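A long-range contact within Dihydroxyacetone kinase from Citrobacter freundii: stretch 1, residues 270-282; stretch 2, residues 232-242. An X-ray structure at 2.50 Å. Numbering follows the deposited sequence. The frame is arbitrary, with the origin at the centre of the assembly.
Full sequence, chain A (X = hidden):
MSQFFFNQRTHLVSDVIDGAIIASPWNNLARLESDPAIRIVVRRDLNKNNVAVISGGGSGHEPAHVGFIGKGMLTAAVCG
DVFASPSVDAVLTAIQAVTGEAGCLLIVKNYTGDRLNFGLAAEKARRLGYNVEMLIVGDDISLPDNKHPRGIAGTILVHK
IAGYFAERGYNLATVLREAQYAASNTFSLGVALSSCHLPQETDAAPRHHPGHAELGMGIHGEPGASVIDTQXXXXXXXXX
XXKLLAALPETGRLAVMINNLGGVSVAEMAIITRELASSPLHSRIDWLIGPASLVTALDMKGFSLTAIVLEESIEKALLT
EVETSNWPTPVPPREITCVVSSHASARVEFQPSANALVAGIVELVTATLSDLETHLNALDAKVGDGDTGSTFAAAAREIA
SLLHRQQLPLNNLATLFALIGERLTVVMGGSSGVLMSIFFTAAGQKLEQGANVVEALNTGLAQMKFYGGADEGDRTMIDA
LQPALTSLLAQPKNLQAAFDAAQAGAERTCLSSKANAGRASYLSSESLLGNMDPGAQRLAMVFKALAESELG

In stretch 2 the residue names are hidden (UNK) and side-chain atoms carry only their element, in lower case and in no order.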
# COMPACT_ATOMS: atom_id res chain seq x y z
N ALA A 270 0.37 10.47 -3.54
CA ALA A 270 1.21 11.66 -3.66
C ALA A 270 0.37 12.81 -4.20
O ALA A 270 0.44 13.93 -3.69
CB ALA A 270 2.38 11.39 -4.59
N ILE A 271 -0.41 12.53 -5.23
CA ILE A 271 -1.29 13.54 -5.80
C ILE A 271 -2.23 14.04 -4.71
O ILE A 271 -2.45 15.25 -4.58
CB ILE A 271 -2.11 12.97 -6.96
CG1 ILE A 271 -1.18 12.49 -8.06
CG2 ILE A 271 -3.06 14.03 -7.50
CD1 ILE A 271 -1.89 11.73 -9.19
N ILE A 272 -2.78 13.12 -3.93
CA ILE A 272 -3.69 13.49 -2.86
C ILE A 272 -2.97 14.43 -1.88
O ILE A 272 -3.51 15.44 -1.43
CB ILE A 272 -4.20 12.24 -2.09
CG1 ILE A 272 -5.04 11.35 -3.01
CG2 ILE A 272 -5.03 12.69 -0.90
CD1 ILE A 272 -5.79 12.11 -4.07
N THR A 273 -1.72 14.08 -1.57
CA THR A 273 -0.94 14.88 -0.66
C THR A 273 -0.77 16.28 -1.23
O THR A 273 -0.81 17.27 -0.49
CB THR A 273 0.43 14.24 -0.42
OG1 THR A 273 0.26 12.96 0.21
CG2 THR A 273 1.29 15.13 0.46
N ARG A 274 -0.58 16.38 -2.53
CA ARG A 274 -0.42 17.68 -3.15
C ARG A 274 -1.70 18.51 -3.05
O ARG A 274 -1.65 19.71 -2.80
CB ARG A 274 -0.04 17.54 -4.62
CG ARG A 274 0.03 18.88 -5.36
CD ARG A 274 0.15 18.67 -6.85
NE ARG A 274 0.06 19.92 -7.59
CZ ARG A 274 -1.00 20.72 -7.58
NH1 ARG A 274 -2.07 20.42 -6.85
NH2 ARG A 274 -0.99 21.83 -8.31
N GLU A 275 -2.84 17.86 -3.26
CA GLU A 275 -4.13 18.53 -3.19
C GLU A 275 -4.34 19.12 -1.79
O GLU A 275 -4.73 20.28 -1.64
CB GLU A 275 -5.26 17.55 -3.52
CG GLU A 275 -5.11 16.83 -4.85
CD GLU A 275 -5.25 17.75 -6.05
OE1 GLU A 275 -5.07 18.98 -5.90
OE2 GLU A 275 -5.53 17.25 -7.16
N LEU A 276 -4.07 18.30 -0.77
CA LEU A 276 -4.22 18.74 0.60
C LEU A 276 -3.36 19.96 0.87
O LEU A 276 -3.80 20.90 1.52
CB LEU A 276 -3.80 17.63 1.58
CG LEU A 276 -3.84 18.09 3.04
CD1 LEU A 276 -5.27 18.12 3.55
CD2 LEU A 276 -3.02 17.14 3.89
N ALA A 277 -2.13 19.94 0.37
CA ALA A 277 -1.20 21.05 0.56
C ALA A 277 -1.67 22.32 -0.12
O ALA A 277 -1.25 23.42 0.24
CB ALA A 277 0.18 20.66 0.04
N SER A 278 -2.55 22.17 -1.09
CA SER A 278 -3.08 23.32 -1.82
C SER A 278 -4.50 23.65 -1.40
O SER A 278 -5.13 24.53 -1.99
CB SER A 278 -3.06 23.02 -3.32
OG SER A 278 -1.78 22.59 -3.72
N SER A 279 -5.02 22.95 -0.40
CA SER A 279 -6.38 23.19 0.06
C SER A 279 -6.42 24.33 1.06
O SER A 279 -5.39 24.74 1.60
CB SER A 279 -6.96 21.91 0.69
OG SER A 279 -6.37 21.64 1.95
N PRO A 280 -7.61 24.88 1.31
CA PRO A 280 -7.77 25.98 2.25
C PRO A 280 -7.28 25.59 3.64
O PRO A 280 -7.14 26.44 4.52
CB PRO A 280 -9.27 26.25 2.23
CG PRO A 280 -9.66 25.84 0.85
CD PRO A 280 -8.89 24.57 0.65
N LEU A 281 -7.02 24.30 3.83
CA LEU A 281 -6.56 23.77 5.11
C LEU A 281 -5.06 23.99 5.29
O LEU A 281 -4.52 23.94 6.40
CB LEU A 281 -6.88 22.29 5.17
CG LEU A 281 -6.62 21.52 6.46
CD1 LEU A 281 -7.39 22.15 7.59
CD2 LEU A 281 -7.06 20.09 6.26
N HIS A 282 -4.41 24.26 4.16
CA HIS A 282 -2.98 24.48 4.05
C HIS A 282 -2.28 25.39 5.07
O HIS A 282 -1.31 24.97 5.72
CB HIS A 282 -2.70 24.95 2.62
CG HIS A 282 -1.51 25.84 2.47
ND1 HIS A 282 -0.22 25.42 2.73
CD2 HIS A 282 -1.41 27.13 2.05
CE1 HIS A 282 0.62 26.41 2.47
NE2 HIS A 282 -0.08 27.45 2.07
N UNK A 232 -12.12 13.10 -9.42
CA UNK A 232 -11.10 14.13 -9.51
C UNK A 232 -10.48 14.41 -8.15
O UNK A 232 -11.17 14.81 -7.21
n UNK A 232 -10.23 16.84 -11.34
o UNK A 232 -10.36 17.12 -9.11
c UNK A 232 -11.71 15.40 -10.08
c UNK A 232 -10.71 16.54 -10.14
N UNK A 233 -9.17 14.21 -8.05
CA UNK A 233 -8.46 14.40 -6.79
C UNK A 233 -8.67 15.76 -6.11
O UNK A 233 -8.89 15.82 -4.90
o UNK A 233 -6.41 14.98 -8.01
c UNK A 233 -6.96 14.15 -7.00
N UNK A 234 -8.62 16.84 -6.88
CA UNK A 234 -8.79 18.16 -6.30
C UNK A 234 -10.20 18.39 -5.75
O UNK A 234 -10.38 18.90 -4.64
c UNK A 234 -8.46 19.21 -7.32
N UNK A 235 -11.20 18.01 -6.53
CA UNK A 235 -12.56 18.20 -6.12
C UNK A 235 -12.83 17.35 -4.89
O UNK A 235 -13.36 17.83 -3.89
n UNK A 235 -13.55 18.31 -10.80
c UNK A 235 -13.51 17.83 -7.27
c UNK A 235 -13.43 18.83 -8.43
o UNK A 235 -15.43 18.16 -9.56
c UNK A 235 -14.22 18.40 -9.65
N UNK A 236 -12.44 16.08 -4.96
CA UNK A 236 -12.65 15.19 -3.83
C UNK A 236 -11.95 15.69 -2.56
O UNK A 236 -12.56 15.72 -1.50
c UNK A 236 -12.98 13.21 -5.32
c UNK A 236 -12.30 12.86 -2.94
c UNK A 236 -12.17 13.76 -4.16
N UNK A 237 -10.69 16.09 -2.66
CA UNK A 237 -10.00 16.55 -1.47
C UNK A 237 -10.57 17.86 -0.92
O UNK A 237 -10.68 18.02 0.31
c UNK A 237 -7.82 17.45 -0.58
c UNK A 237 -8.49 16.70 -1.73
c UNK A 237 -7.87 15.33 -1.85
N UNK A 238 -10.94 18.79 -1.79
CA UNK A 238 -11.48 20.05 -1.30
C UNK A 238 -12.83 19.85 -0.62
O UNK A 238 -13.16 20.52 0.37
o UNK A 238 -9.33 21.82 -2.05
n UNK A 238 -10.08 21.82 -4.17
c UNK A 238 -11.59 21.07 -2.43
c UNK A 238 -10.23 21.60 -2.87
N UNK A 239 -13.63 18.94 -1.15
CA UNK A 239 -14.92 18.67 -0.56
C UNK A 239 -14.68 18.15 0.85
O UNK A 239 -15.35 18.55 1.81
c UNK A 239 -17.82 18.02 -0.16
c UNK A 239 -17.63 16.16 -1.83
c UNK A 239 -16.90 16.96 -0.76
c UNK A 239 -15.66 17.62 -1.39
N UNK A 240 -13.69 17.27 0.98
CA UNK A 240 -13.34 16.68 2.26
C UNK A 240 -12.80 17.74 3.19
O UNK A 240 -13.13 17.79 4.37
c UNK A 240 -12.31 15.58 2.05
s UNK A 240 -11.68 13.03 1.00
c UNK A 240 -12.89 14.32 1.42
c UNK A 240 -11.55 12.10 2.55
N UNK A 241 -11.97 18.62 2.64
CA UNK A 241 -11.40 19.67 3.46
C UNK A 241 -12.48 20.60 4.00
O UNK A 241 -12.39 21.07 5.14
c UNK A 241 -10.35 20.47 2.66
c UNK A 241 -9.13 19.60 2.44
c UNK A 241 -9.95 21.74 3.42
N UNK A 242 -13.50 20.87 3.20
CA UNK A 242 -14.57 21.74 3.68
C UNK A 242 -15.20 21.14 4.92
O UNK A 242 -15.27 21.78 5.97
o UNK A 242 -14.50 23.86 1.81
c UNK A 242 -15.65 21.93 2.60
o UNK A 242 -15.59 22.65 0.33
c UNK A 242 -15.21 22.88 1.50

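Position 232 has two carbons, the second carrying one oxygen and one nitrogen. It makes no contact with stretch 1. The amide end fits asparagine, N232. It is the N-cap of the helix that follows: its OD1 accepts from the backbone N of position 235 at 2.9 Å.

Position 233 has one carbon and one oxygen. The oxygen lies 2.6 Å from E275 OE2, and the CB lies 3.8 Å from I272 CD1. This is serine, S233. Its OG donates a hydrogen bond to E275 OE2.

Position 234 has a single carbon, 3.5 Å from E275 OE2. This is alanine, A234. The small side chain sits beside the carboxylate.

Position 235 has three carbons, the third carrying one oxygen and one nitrogen. It points away from stretch 1. This is glutamine, Q235, and it is exposed.

Position 236 has three carbons, forked at the first. It does not reach stretch 1. This is valine, V236.

Position 237 is again three carbons forked at CB. It points toward stretch 1, with CB 3.8 Å from E275 CB. This is valine, V237. Its CG2 is 4.0 Å from I272 CG2, and its CG1 is 3.8 Å from L276 N.

Position 238 has two carbons, then one oxygen and one nitrogen on the second. The oxygen lies 3.6 Å from S279 CB and 3.9 Å from P280 CD. This is asparagine, N238.

Position 239 has four carbons, forked at the second. It stays out of reach of stretch 1. This is leucine, L239.

Position 240 is unbranched: two carbons, a sulfur and a last carbon. The sulfur identifies methionine, M240, which does not touch stretch 1.

Position 241 has three carbons forked at CB, and it meets four residues of stretch 1. This is valine, V241. Its CG1 is 3.6 Å from L281 CB and 4.1 Å from P280 CD. Its CG2 is 3.5 Å from S279 OG and 4.3 Å from L276 CD1.

Position 242 has two carbons, the second carrying two oxygens. The carboxylate marks aspartate, D242. Its CB points away, and it makes no contact.

The contact joins two helices at 52°, with their axes 9.2 Å apart at closest approach. S233, V237 and V241 recur every four residues, so they share one face of their helix. The serine anchors one end through E275. The valines pack further along, and V241 meets the turn from S279 to H282. S279 OG bonds back to L276 O at 2.7 Å, which ties the turn to its own helix.

Stretch 2 232-242: NSAQVVNLMVD
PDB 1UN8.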